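Local atomic coordinates of Zn-dependent hydrolase of metallo-beta-lactamase superfamily TM0207 (Thermotoga maritima, PDB entry 1VJN), a protein that is probably a zinc-dependent hydrolase of the metallo-beta-lactamase superfamily whose substrate is not established. Residues V118-P130 with E159-H173. Numbering follows the deposited sequence.
Sequences VCHLGDLGHVLTP and EVADLLNAKVIIPMH
V160 splits its two methyls between L121 and L128 on one side and the backbone of V127 on the other. Its CG1, anti to the backbone N (chi1 169°), meets L121 tip to tip, with CD1 of L121 3.8 Å from CG1 of V160, and also receives CD1 of L128. The other branch, CG2, lies 3.9 Å from CA of V127. A short beta-branched residue suits this spot, since it serves both sides without a long chain to fold away. L128 runs across L164 at about a right angle, its CD1 3.7 Å from CD1 of L164, and both leucines also pack on I136 of helix 130-136. At the solvent side, V127 lays CG1 against CD1 of L163, while the extended chain of E159 carries its carboxylate past the valine methyls, an end suited to water. Strands 116-120 and 168-172 flank strand 141-145 in one mixed sheet, and helix 154-163 makes the beta-alpha-beta crossover from 141-145 to 168-172, as in the alpha-beta/beta-alpha sandwich of this superfamily. At the C-terminal ends of the two strands, selenomethionine M172 places its CE over one face of the H120 ring, 4.1 Å from the ring centroid. Its CG stands between the backbone N and carbonyl carbon (chi1 53°), and the extended remainder reaches the ring and O of G122. H120 is fixed at both nitrogens: ND1 accepts from N of G122, tilted 31° from the ring plane, and NE2 pairs with O of A21. G122 has a positive phi, which glycine adopts easily. D123 and H173 meet too closely in the model for detail to be trusted; with H57 they gather where relatives carry metal ligands, consistent with a zinc site.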
loop_
_atom_site.group_PDB
_atom_site.type_symbol
_atom_site.label_atom_id
_atom_site.label_comp_id
_atom_site.label_asym_id
_atom_site.label_seq_id
_atom_site.Cartn_x
_atom_site.Cartn_y
_atom_site.Cartn_z
ATOM N N VAL A 118 2.208 4.506 -7.398
ATOM C CA VAL A 118 1.631 4.091 -6.140
ATOM C C VAL A 118 2.470 2.958 -5.625
ATOM O O VAL A 118 2.853 2.071 -6.409
ATOM C CB VAL A 118 0.171 3.626 -6.326
ATOM C CG1 VAL A 118 -0.443 3.223 -4.974
ATOM C CG2 VAL A 118 -0.661 4.722 -6.997
ATOM N N CYS A 119 2.762 2.988 -4.324
ATOM C CA CYS A 119 3.567 1.955 -3.646
ATOM C C CYS A 119 2.882 1.346 -2.431
ATOM O O CYS A 119 2.577 2.018 -1.464
ATOM C CB CYS A 119 4.934 2.522 -3.194
ATOM S SG CYS A 119 6.085 1.296 -2.522
ATOM N N HIS A 120 2.755 0.029 -2.449
ATOM C CA HIS A 120 2.254 -0.704 -1.308
ATOM C C HIS A 120 3.435 -1.393 -0.668
ATOM O O HIS A 120 4.043 -2.312 -1.236
ATOM C CB HIS A 120 1.261 -1.745 -1.789
ATOM C CG HIS A 120 0.539 -2.472 -0.705
ATOM N ND1 HIS A 120 1.148 -3.406 0.108
ATOM C CD2 HIS A 120 -0.775 -2.483 -0.379
ATOM C CE1 HIS A 120 0.244 -3.908 0.930
ATOM N NE2 HIS A 120 -0.939 -3.394 0.629
ATOM N N LEU A 121 3.730 -1.022 0.560
ATOM C CA LEU A 121 4.930 -1.538 1.187
ATOM C C LEU A 121 4.820 -2.909 1.873
ATOM O O LEU A 121 5.825 -3.428 2.355
ATOM C CB LEU A 121 5.477 -0.493 2.132
ATOM C CG LEU A 121 6.206 0.720 1.484
ATOM C CD1 LEU A 121 6.507 1.743 2.572
ATOM C CD2 LEU A 121 7.496 0.353 0.715
ATOM N N GLY A 122 3.633 -3.494 1.917
ATOM C CA GLY A 122 3.432 -4.804 2.512
ATOM C C GLY A 122 3.587 -4.676 4.035
ATOM O O GLY A 122 3.111 -3.736 4.630
ATOM N N ASP A 123 4.285 -5.639 4.636
ATOM C CA ASP A 123 4.563 -5.690 6.065
ATOM C C ASP A 123 6.022 -5.336 6.314
ATOM O O ASP A 123 6.704 -5.949 7.104
ATOM C CB ASP A 123 4.263 -7.101 6.518
ATOM C CG ASP A 123 2.779 -7.432 6.373
ATOM O OD1 ASP A 123 1.951 -6.608 6.790
ATOM O OD2 ASP A 123 2.340 -8.447 5.833
ATOM N N LEU A 124 6.480 -4.278 5.673
ATOM C CA LEU A 124 7.874 -3.873 5.688
ATOM C C LEU A 124 8.332 -3.778 7.104
ATOM O O LEU A 124 7.684 -3.089 7.909
ATOM C CB LEU A 124 8.049 -2.532 5.011
ATOM C CG LEU A 124 9.491 -1.986 4.966
ATOM C CD1 LEU A 124 10.374 -2.832 4.081
ATOM C CD2 LEU A 124 9.449 -0.598 4.444
ATOM N N GLY A 125 9.462 -4.448 7.368
ATOM C CA GLY A 125 9.963 -4.674 8.712
ATOM C C GLY A 125 11.162 -3.855 9.062
ATOM O O GLY A 125 11.614 -3.886 10.221
ATOM N N HIS A 126 11.746 -3.168 8.083
ATOM C CA HIS A 126 13.005 -2.429 8.340
ATOM C C HIS A 126 12.959 -1.242 7.381
ATOM O O HIS A 126 12.220 -1.239 6.404
ATOM C CB HIS A 126 14.274 -3.283 8.048
ATOM C CG HIS A 126 14.300 -3.817 6.641
ATOM N ND1 HIS A 126 14.593 -3.029 5.551
ATOM C CD2 HIS A 126 13.955 -5.029 6.138
ATOM C CE1 HIS A 126 14.482 -3.740 4.443
ATOM N NE2 HIS A 126 14.107 -4.963 4.772
ATOM N N VAL A 127 13.697 -0.207 7.689
ATOM C CA VAL A 127 13.786 0.944 6.778
ATOM C C VAL A 127 14.367 0.425 5.467
ATOM O O VAL A 127 15.285 -0.370 5.505
ATOM C CB VAL A 127 14.689 2.025 7.394
ATOM C CG1 VAL A 127 15.053 3.115 6.372
ATOM C CG2 VAL A 127 14.003 2.632 8.646
ATOM N N LEU A 128 13.855 0.823 4.318
ATOM C CA LEU A 128 14.464 0.412 3.026
ATOM C C LEU A 128 15.999 0.624 2.920
ATOM O O LEU A 128 16.523 1.614 3.392
ATOM C CB LEU A 128 13.840 1.182 1.862
ATOM C CG LEU A 128 12.330 0.956 1.700
ATOM C CD1 LEU A 128 11.695 1.935 0.738
ATOM C CD2 LEU A 128 12.036 -0.431 1.265
ATOM N N THR A 129 16.693 -0.295 2.260
ATOM C CA THR A 129 18.133 -0.143 2.012
ATOM C C THR A 129 18.296 0.825 0.843
ATOM O O THR A 129 17.339 1.051 0.062
ATOM C CB THR A 129 18.780 -1.495 1.614
ATOM O OG1 THR A 129 18.178 -1.942 0.407
ATOM C CG2 THR A 129 18.481 -2.629 2.612
ATOM N N PRO A 130 19.503 1.373 0.661
ATOM C CA PRO A 130 19.740 2.202 -0.522
ATOM C C PRO A 130 19.359 1.501 -1.861
ATOM O O PRO A 130 18.840 2.151 -2.770
ATOM C CB PRO A 130 21.226 2.513 -0.427
ATOM C CG PRO A 130 21.516 2.456 1.064
ATOM C CD PRO A 130 20.676 1.293 1.532
ATOM N N GLU A 159 10.617 8.071 7.865
ATOM C CA GLU A 159 11.955 8.012 7.243
ATOM C C GLU A 159 11.894 7.401 5.815
ATOM O O GLU A 159 12.439 7.953 4.840
ATOM C CB GLU A 159 12.853 7.205 8.158
ATOM C CG GLU A 159 14.329 7.345 7.914
ATOM C CD GLU A 159 15.167 6.547 8.917
ATOM O OE1 GLU A 159 14.691 6.273 10.061
ATOM O OE2 GLU A 159 16.319 6.190 8.541
ATOM N N VAL A 160 11.169 6.298 5.713
ATOM C CA VAL A 160 10.885 5.652 4.437
ATOM C C VAL A 160 10.079 6.566 3.524
ATOM O O VAL A 160 10.389 6.711 2.344
ATOM C CB VAL A 160 10.128 4.302 4.640
ATOM C CG1 VAL A 160 9.602 3.748 3.345
ATOM C CG2 VAL A 160 11.039 3.265 5.269
ATOM N N ALA A 161 9.035 7.197 4.051
ATOM C CA ALA A 161 8.286 8.163 3.232
ATOM C C ALA A 161 9.200 9.230 2.680
ATOM O O ALA A 161 9.091 9.585 1.521
ATOM C CB ALA A 161 7.201 8.781 4.002
ATOM N N ASP A 162 10.097 9.758 3.509
ATOM C CA ASP A 162 11.085 10.726 3.047
ATOM C C ASP A 162 12.067 10.162 2.025
ATOM O O ASP A 162 12.429 10.854 1.071
ATOM C CB ASP A 162 11.872 11.301 4.227
ATOM C CG ASP A 162 10.997 12.134 5.186
ATOM O OD1 ASP A 162 9.806 12.416 4.873
ATOM O OD2 ASP A 162 11.428 12.540 6.297
ATOM N N LEU A 163 12.528 8.924 2.218
ATOM C CA LEU A 163 13.426 8.332 1.254
ATOM C C LEU A 163 12.801 8.227 -0.137
ATOM O O LEU A 163 13.507 8.214 -1.123
ATOM C CB LEU A 163 13.880 6.927 1.688
ATOM C CG LEU A 163 14.927 6.924 2.816
ATOM C CD1 LEU A 163 15.103 5.568 3.437
ATOM C CD2 LEU A 163 16.284 7.483 2.322
ATOM N N LEU A 164 11.494 8.062 -0.192
ATOM C CA LEU A 164 10.780 7.787 -1.434
ATOM C C LEU A 164 10.105 9.077 -1.943
ATOM O O LEU A 164 9.400 9.040 -2.935
ATOM C CB LEU A 164 9.733 6.672 -1.193
ATOM C CG LEU A 164 10.250 5.262 -0.832
ATOM C CD1 LEU A 164 9.115 4.242 -0.632
ATOM C CD2 LEU A 164 11.226 4.774 -1.868
ATOM N N ASN A 165 10.371 10.201 -1.263
ATOM C CA ASN A 165 9.766 11.515 -1.567
ATOM C C ASN A 165 8.248 11.430 -1.731
ATOM O O ASN A 165 7.660 12.080 -2.586
ATOM C CB ASN A 165 10.470 12.129 -2.786
ATOM C CG ASN A 165 10.300 13.652 -2.872
ATOM O OD1 ASN A 165 10.322 14.367 -1.860
ATOM N ND2 ASN A 165 10.118 14.150 -4.093
ATOM N N ALA A 166 7.616 10.635 -0.870
ATOM C CA ALA A 166 6.162 10.347 -0.974
ATOM C C ALA A 166 5.343 11.611 -0.743
ATOM O O ALA A 166 5.649 12.393 0.159
ATOM C CB ALA A 166 5.749 9.317 0.056
ATOM N N LYS A 167 4.284 11.780 -1.528
ATOM C CA LYS A 167 3.400 12.925 -1.396
ATOM C C LYS A 167 2.168 12.544 -0.576
ATOM O O LYS A 167 2.047 12.958 0.571
ATOM C CB LYS A 167 3.000 13.427 -2.783
ATOM C CG LYS A 167 4.154 13.832 -3.644
ATOM C CD LYS A 167 4.871 15.030 -3.037
ATOM C CE LYS A 167 6.204 15.312 -3.742
ATOM N NZ LYS A 167 7.298 15.602 -2.756
ATOM N N VAL A 168 1.252 11.773 -1.161
ATOM C CA VAL A 168 0.147 11.228 -0.403
ATOM C C VAL A 168 0.668 10.045 0.336
ATOM O O VAL A 168 1.249 9.141 -0.267
ATOM C CB VAL A 168 -1.007 10.792 -1.275
ATOM C CG1 VAL A 168 -2.065 10.019 -0.441
ATOM C CG2 VAL A 168 -1.633 12.012 -1.938
ATOM N N ILE A 169 0.504 10.068 1.657
ATOM C CA ILE A 169 0.915 8.976 2.518
ATOM C C ILE A 169 -0.293 8.359 3.251
ATOM O O ILE A 169 -0.993 9.064 4.000
ATOM C CB ILE A 169 1.924 9.484 3.569
ATOM C CG1 ILE A 169 3.240 9.935 2.924
ATOM C CG2 ILE A 169 2.189 8.381 4.544
ATOM C CD1 ILE A 169 4.120 10.827 3.824
ATOM N N ILE A 170 -0.524 7.056 3.075
ATOM C CA ILE A 170 -1.629 6.424 3.735
ATOM C C ILE A 170 -1.073 5.372 4.684
ATOM O O ILE A 170 -0.489 4.375 4.225
ATOM C CB ILE A 170 -2.617 5.811 2.708
ATOM C CG1 ILE A 170 -3.198 6.888 1.767
ATOM C CG2 ILE A 170 -3.720 5.036 3.406
ATOM C CD1 ILE A 170 -3.722 6.382 0.435
ATOM N N PRO A 171 -1.213 5.590 6.005
ATOM C CA PRO A 171 -0.734 4.581 6.987
ATOM C C PRO A 171 -1.643 3.330 7.022
ATOM O O PRO A 171 -2.861 3.394 6.721
ATOM C CB PRO A 171 -0.828 5.310 8.342
ATOM C CG PRO A 171 -1.934 6.375 8.138
ATOM C CD PRO A 171 -1.831 6.781 6.666
HETATM N N MSE A 172 -1.077 2.205 7.402
HETATM C CA MSE A 172 -1.896 1.022 7.625
HETATM C C MSE A 172 -1.218 0.239 8.718
HETATM O O MSE A 172 -0.168 0.661 9.197
HETATM C CB MSE A 172 -2.031 0.183 6.357
HETATM C CG MSE A 172 -0.702 -0.174 5.738
HETATM SE SE MSE A 172 -0.841 -1.065 3.940
HETATM C CE MSE A 172 1.101 -1.339 3.695
ATOM N N HIS A 173 -1.843 -0.870 9.122
ATOM C CA HIS A 173 -1.231 -1.839 10.047
ATOM C C HIS A 173 -1.034 -1.179 11.424
ATOM O O HIS A 173 0.063 -1.218 11.960
ATOM C CB HIS A 173 0.164 -2.337 9.569
ATOM C CG HIS A 173 0.141 -3.371 8.492
ATOM N ND1 HIS A 173 0.650 -3.138 7.225
ATOM C CD2 HIS A 173 -0.261 -4.662 8.500
ATOM C CE1 HIS A 173 0.532 -4.230 6.493
ATOM N NE2 HIS A 173 -0.032 -5.166 7.239
#